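Local coordinates for mitochondrial dynamics protein MID49 (Mus musculus, PDB 4WOY) that recruits the fission mediator Drp1 (DNM1L) to the surface of mitochondria, regulates its GTPase activity and is required for mitochondrial fission, at residues Asp116-Gly121 with Ser126-Glu131; Arg228-Leu233 with Glu270-Arg275. The protein carries 1 engineered substitution. All coordinates share one frame; numbering follows the deposited sequence.

Contact 1. Residues Asp116-Gly121 with Ser126-Glu131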
# COMPACT_ATOMS: atom_id res chain seq x y z
N ASP A 116 -19.81 17.58 -3.41
CA ASP A 116 -21.07 17.09 -3.99
C ASP A 116 -20.99 16.83 -5.51
O ASP A 116 -21.70 15.96 -6.02
CB ASP A 116 -22.23 18.05 -3.73
CG ASP A 116 -22.69 18.06 -2.29
OD1 ASP A 116 -22.33 17.14 -1.53
OD2 ASP A 116 -23.42 18.99 -1.92
N ARG A 117 -20.11 17.54 -6.22
CA ARG A 117 -19.98 17.31 -7.66
C ARG A 117 -19.44 15.90 -7.99
O ARG A 117 -19.53 15.45 -9.14
CB ARG A 117 -19.09 18.36 -8.30
CG ARG A 117 -17.67 18.25 -7.88
CD ARG A 117 -16.82 19.20 -8.68
NE ARG A 117 -16.46 18.61 -9.96
CZ ARG A 117 -15.43 19.03 -10.70
NH1 ARG A 117 -14.68 20.05 -10.28
NH2 ARG A 117 -15.16 18.43 -11.85
N PHE A 118 -18.88 15.22 -7.00
CA PHE A 118 -18.41 13.85 -7.18
C PHE A 118 -19.42 12.84 -6.70
O PHE A 118 -19.12 11.65 -6.56
CB PHE A 118 -17.07 13.67 -6.45
CG PHE A 118 -16.07 14.71 -6.81
CD1 PHE A 118 -15.49 14.70 -8.08
CD2 PHE A 118 -15.76 15.74 -5.92
CE1 PHE A 118 -14.58 15.69 -8.45
CE2 PHE A 118 -14.85 16.73 -6.28
CZ PHE A 118 -14.26 16.71 -7.56
N LEU A 119 -20.64 13.30 -6.43
CA LEU A 119 -21.70 12.39 -6.05
C LEU A 119 -22.23 11.59 -7.24
O LEU A 119 -22.54 12.15 -8.28
CB LEU A 119 -22.85 13.15 -5.39
CG LEU A 119 -22.73 13.61 -3.94
CD1 LEU A 119 -24.01 14.33 -3.60
CD2 LEU A 119 -22.55 12.42 -3.05
N VAL A 120 -22.29 10.28 -7.09
CA VAL A 120 -23.10 9.41 -7.92
C VAL A 120 -24.23 8.88 -7.06
O VAL A 120 -23.98 8.17 -6.10
CB VAL A 120 -22.28 8.26 -8.52
CG1 VAL A 120 -23.19 7.30 -9.28
CG2 VAL A 120 -21.27 8.82 -9.45
N GLY A 121 -25.47 9.26 -7.37
CA GLY A 121 -26.57 9.08 -6.45
C GLY A 121 -26.34 9.78 -5.13
O GLY A 121 -26.12 10.98 -5.09
N SER A 126 -15.53 7.33 -5.64
CA SER A 126 -14.09 7.30 -5.85
C SER A 126 -13.78 7.34 -7.35
O SER A 126 -12.85 8.02 -7.76
CB SER A 126 -13.48 6.07 -5.16
OG SER A 126 -13.90 4.88 -5.77
N ARG A 127 -14.59 6.65 -8.17
CA ARG A 127 -14.36 6.58 -9.61
C ARG A 127 -14.38 7.94 -10.27
O ARG A 127 -13.54 8.22 -11.12
CB ARG A 127 -15.41 5.70 -10.30
CG ARG A 127 -15.44 5.86 -11.83
CD ARG A 127 -16.49 4.97 -12.48
NE ARG A 127 -17.84 5.26 -11.99
CZ ARG A 127 -18.61 6.25 -12.44
NH1 ARG A 127 -18.19 7.06 -13.41
NH2 ARG A 127 -19.83 6.42 -11.92
N VAL A 128 -15.33 8.79 -9.90
CA VAL A 128 -15.42 10.13 -10.47
C VAL A 128 -14.25 10.99 -9.98
O VAL A 128 -13.64 11.74 -10.75
CB VAL A 128 -16.78 10.78 -10.14
CG1 VAL A 128 -16.84 12.22 -10.67
CG2 VAL A 128 -17.92 9.94 -10.73
N LEU A 129 -13.91 10.84 -8.70
CA LEU A 129 -12.73 11.49 -8.16
C LEU A 129 -11.48 11.06 -8.92
O LEU A 129 -10.65 11.89 -9.26
CB LEU A 129 -12.60 11.15 -6.69
CG LEU A 129 -13.43 12.18 -5.94
CD1 LEU A 129 -13.89 11.65 -4.58
CD2 LEU A 129 -12.58 13.47 -5.80
N LEU A 130 -11.37 9.76 -9.19
CA LEU A 130 -10.28 9.19 -9.95
C LEU A 130 -10.17 9.80 -11.35
O LEU A 130 -9.08 10.19 -11.76
CB LEU A 130 -10.42 7.68 -10.05
CG LEU A 130 -9.84 6.89 -8.89
CD1 LEU A 130 -10.10 5.42 -9.12
CD2 LEU A 130 -8.35 7.16 -8.74
N GLU A 131 -11.31 9.93 -12.04
CA GLU A 131 -11.32 10.54 -13.37
C GLU A 131 -10.75 11.97 -13.35
O GLU A 131 -9.98 12.36 -14.22
CB GLU A 131 -12.76 10.63 -13.92
CG GLU A 131 -13.50 9.31 -14.08
CD GLU A 131 -14.96 9.52 -14.52
OE1 GLU A 131 -15.50 10.62 -14.23
OE2 GLU A 131 -15.56 8.59 -15.12

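Contact 2. Residues Arg228-Leu233 with Glu270-Arg275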
# COMPACT_ATOMS: atom_id res chain seq x y z
N ARG A 228 10.51 -8.58 13.34
CA ARG A 228 9.31 -8.84 12.54
C ARG A 228 9.34 -8.03 11.24
O ARG A 228 9.20 -8.61 10.16
CB ARG A 228 8.04 -8.50 13.33
CG ARG A 228 7.85 -9.35 14.57
CD ARG A 228 6.90 -8.67 15.55
NE ARG A 228 6.82 -9.36 16.84
CZ ARG A 228 7.61 -9.12 17.87
NH1 ARG A 228 8.57 -8.20 17.77
NH2 ARG A 228 7.44 -9.79 19.01
N ARG A 229 9.54 -6.72 11.34
CA ARG A 229 9.52 -5.84 10.17
C ARG A 229 10.67 -6.17 9.23
O ARG A 229 10.56 -6.06 8.01
CB ARG A 229 9.62 -4.36 10.56
CG ARG A 229 8.35 -3.75 11.11
CD ARG A 229 8.68 -2.41 11.74
NE ARG A 229 9.80 -2.57 12.68
CZ ARG A 229 10.59 -1.59 13.10
NH1 ARG A 229 10.42 -0.34 12.68
NH2 ARG A 229 11.56 -1.86 13.95
N ARG A 230 11.78 -6.58 9.82
CA ARG A 230 12.91 -7.03 9.04
C ARG A 230 12.53 -8.30 8.23
O ARG A 230 12.90 -8.44 7.06
CB ARG A 230 14.09 -7.27 9.97
CG ARG A 230 15.30 -7.84 9.33
CD ARG A 230 16.56 -7.39 10.06
NE ARG A 230 17.65 -8.31 9.79
CZ ARG A 230 18.60 -8.59 10.65
NH1 ARG A 230 18.61 -8.00 11.84
NH2 ARG A 230 19.55 -9.47 10.32
N LEU A 231 11.77 -9.20 8.86
CA LEU A 231 11.30 -10.42 8.20
C LEU A 231 10.32 -10.11 7.07
O LEU A 231 10.31 -10.79 6.04
CB LEU A 231 10.65 -11.38 9.22
CG LEU A 231 10.00 -12.61 8.56
CD1 LEU A 231 11.05 -13.48 7.90
CD2 LEU A 231 9.16 -13.43 9.54
N LEU A 232 9.47 -9.12 7.27
CA LEU A 232 8.52 -8.78 6.22
C LEU A 232 9.30 -8.32 4.96
O LEU A 232 8.95 -8.71 3.83
CB LEU A 232 7.52 -7.71 6.69
CG LEU A 232 6.63 -7.05 5.63
CD1 LEU A 232 5.76 -8.07 4.89
CD2 LEU A 232 5.78 -5.99 6.31
N LEU A 233 10.37 -7.55 5.16
CA LEU A 233 11.18 -7.06 4.03
C LEU A 233 11.89 -8.20 3.30
O LEU A 233 11.97 -8.20 2.07
CB LEU A 233 12.19 -6.03 4.51
CG LEU A 233 11.52 -4.68 4.68
CD1 LEU A 233 12.40 -3.70 5.47
CD2 LEU A 233 11.14 -4.10 3.33
N GLU A 270 18.83 -13.94 15.80
CA GLU A 270 19.28 -15.30 15.95
C GLU A 270 18.21 -16.28 15.46
O GLU A 270 18.54 -17.33 14.87
CB GLU A 270 19.63 -15.56 17.41
CG GLU A 270 20.10 -16.96 17.71
CD GLU A 270 20.50 -17.13 19.16
OE1 GLU A 270 20.72 -18.29 19.56
OE2 GLU A 270 20.59 -16.12 19.90
N ALA A 271 16.95 -15.93 15.69
CA ALA A 271 15.81 -16.78 15.33
C ALA A 271 15.17 -16.37 14.02
O ALA A 271 14.13 -16.90 13.66
CB ALA A 271 14.76 -16.76 16.45
N LEU A 272 15.78 -15.42 13.32
CA LEU A 272 15.20 -14.91 12.08
C LEU A 272 15.03 -16.00 11.03
O LEU A 272 14.05 -16.03 10.30
CB LEU A 272 16.07 -13.79 11.52
CG LEU A 272 15.44 -12.91 10.44
CD1 LEU A 272 14.01 -12.55 10.75
CD2 LEU A 272 16.29 -11.66 10.25
N GLY A 273 16.00 -16.91 10.97
CA GLY A 273 15.95 -18.01 10.03
C GLY A 273 14.77 -18.93 10.28
O GLY A 273 14.10 -19.37 9.35
N GLU A 274 14.51 -19.21 11.56
CA GLU A 274 13.38 -20.03 11.96
C GLU A 274 12.04 -19.33 11.73
O GLU A 274 11.08 -19.96 11.27
CB GLU A 274 13.50 -20.40 13.43
CG GLU A 274 14.11 -21.75 13.69
CD GLU A 274 14.52 -21.89 15.13
OE1 GLU A 274 13.80 -21.34 16.00
OE2 GLU A 274 15.55 -22.54 15.40
N ARG A 275 11.98 -18.02 12.00
CA ARG A 275 10.77 -17.25 11.75
C ARG A 275 10.44 -17.22 10.28
O ARG A 275 9.26 -17.25 9.87
CB ARG A 275 10.92 -15.82 12.27
CG ARG A 275 10.94 -15.73 13.78
CD ARG A 275 9.85 -16.57 14.43
NE ARG A 275 10.36 -17.14 15.68
CZ ARG A 275 10.57 -18.44 15.89
NH1 ARG A 275 10.25 -19.33 14.97
NH2 ARG A 275 11.06 -18.84 17.06

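Contact 1. Residues Asp116-Gly121 with Ser126-Glu131
Phe118 carries this contact, and it meets Val128 and Leu129 on the first turn of helix 126-139. Its CB starts the contact 4.0 Å from CG of Leu129. With chi1 at -52°, CG of Phe118 stands beside the backbone N and anti to the carbonyl carbon, and the ring is directed at the helix. There CG of Phe118 lies 3.8 Å from CG of Leu129. CD1 of Phe118 is at the ring edge that faces CG1 of Val128, 3.8 Å away and in the ring plane. CD2, CE1, CE2 and CZ of Phe118 all lie within 4.1 Å of CD2 of Leu129. This methyl sits over the ring centre, 3.7 Å from the Phe118 centroid and 4° off the ring normal, in a CH-pi contact. On the opposite face lies CG of Arg117, so the ring is held between two aliphatic groups.

Leu119 and Val120 form the first strand of a two-stranded antiparallel hairpin, paired with 123-124, and the chain then enters helix 126-139. The contact packs the first strand of the hairpin, and the residue before it, against the helix that follows. Both segments belong to the MID51-like region of the nucleotidyltransferase clan. Leu124 of the second strand and Leu132 of the helix also touch Phe118.

Nearer the solvent, Val120 adds a second apolar patch. Its CG2 is anti to the carbonyl carbon and reaches CG2 of Val128 at 3.8 Å. The same CG2 of Val120 lies 3.7 Å from NH2 of Arg127, approaching the guanidinium obliquely. That guanidinium is also engaged by polar groups. NH2 of Arg127 is hydrogen-bonded to Asn203, and NH1 of Arg127 makes a salt bridge with OE2 of Glu131 one helical turn on, at 3.5 Å.

Contact 2. Residues Arg228-Leu233 with Glu270-Arg275
Arg230 and Leu231 of helix 228-241 face Leu272 and Arg275 at the start of helix 272-288. Arg230 is the first residue of 228-233 to touch 270-275. Its side chain runs extended from CG to NE and crosses that of Leu272 at about a right angle. CD2 of Leu272 lies over one face of the Arg230 guanidinium, 3.6 Å from NE of Arg230. The charge is paired elsewhere: NE of Arg230 forms a salt bridge with Glu10, and NH2 of Arg230 forms one with Glu269, just before the second segment. The two carboxylates probably help to fix the guanidinium over the leucine methyl.

The second helix lies in the Mab-21 HhH/H2TH-like region, and Ala271 is its N-cap. The contact thus joins helix 228-241 to the first turn of a helix from the same helical part of the chain. Helix 2-14 adds Leu7 against Arg230 and Leu6 against Leu272.

Leu231 follows, with CG anti to the backbone N (chi1 174°). Its CB is 3.9 Å from CD1 of Leu272, so the two methyls of Leu272 serve different neighbours. CD2 of Leu231 reaches further along the second helix. It lies 3.8 Å from the backbone O of Arg275 and 4.0 Å from CB of Arg275. The Arg275 chain then bends away, and its NE is hydrogen-bonded to the backbone O of Ala266.

In this predicted cytoplasmic piece of a longer outer-membrane protein, contacts 1 and 2 lie on opposite sides of the chain's centre, with centres 43 Å apart and nearest atoms about 24 Å apart. They share no helix or strand. Contact 1 is local, joining a short hairpin strand to the helix just after it in the nucleotidyltransferase-like part. Contact 2 brings together two helices well separated in sequence. Both are partly buried, with two buried residues each at the interface, but contact 1 also includes an exposed arginine. An aromatic ring organises contact 1, whereas contact 2 relies on leucines. Each sets an arginine guanidinium beside an aliphatic methyl: obliquely in contact 1, face-on in contact 2.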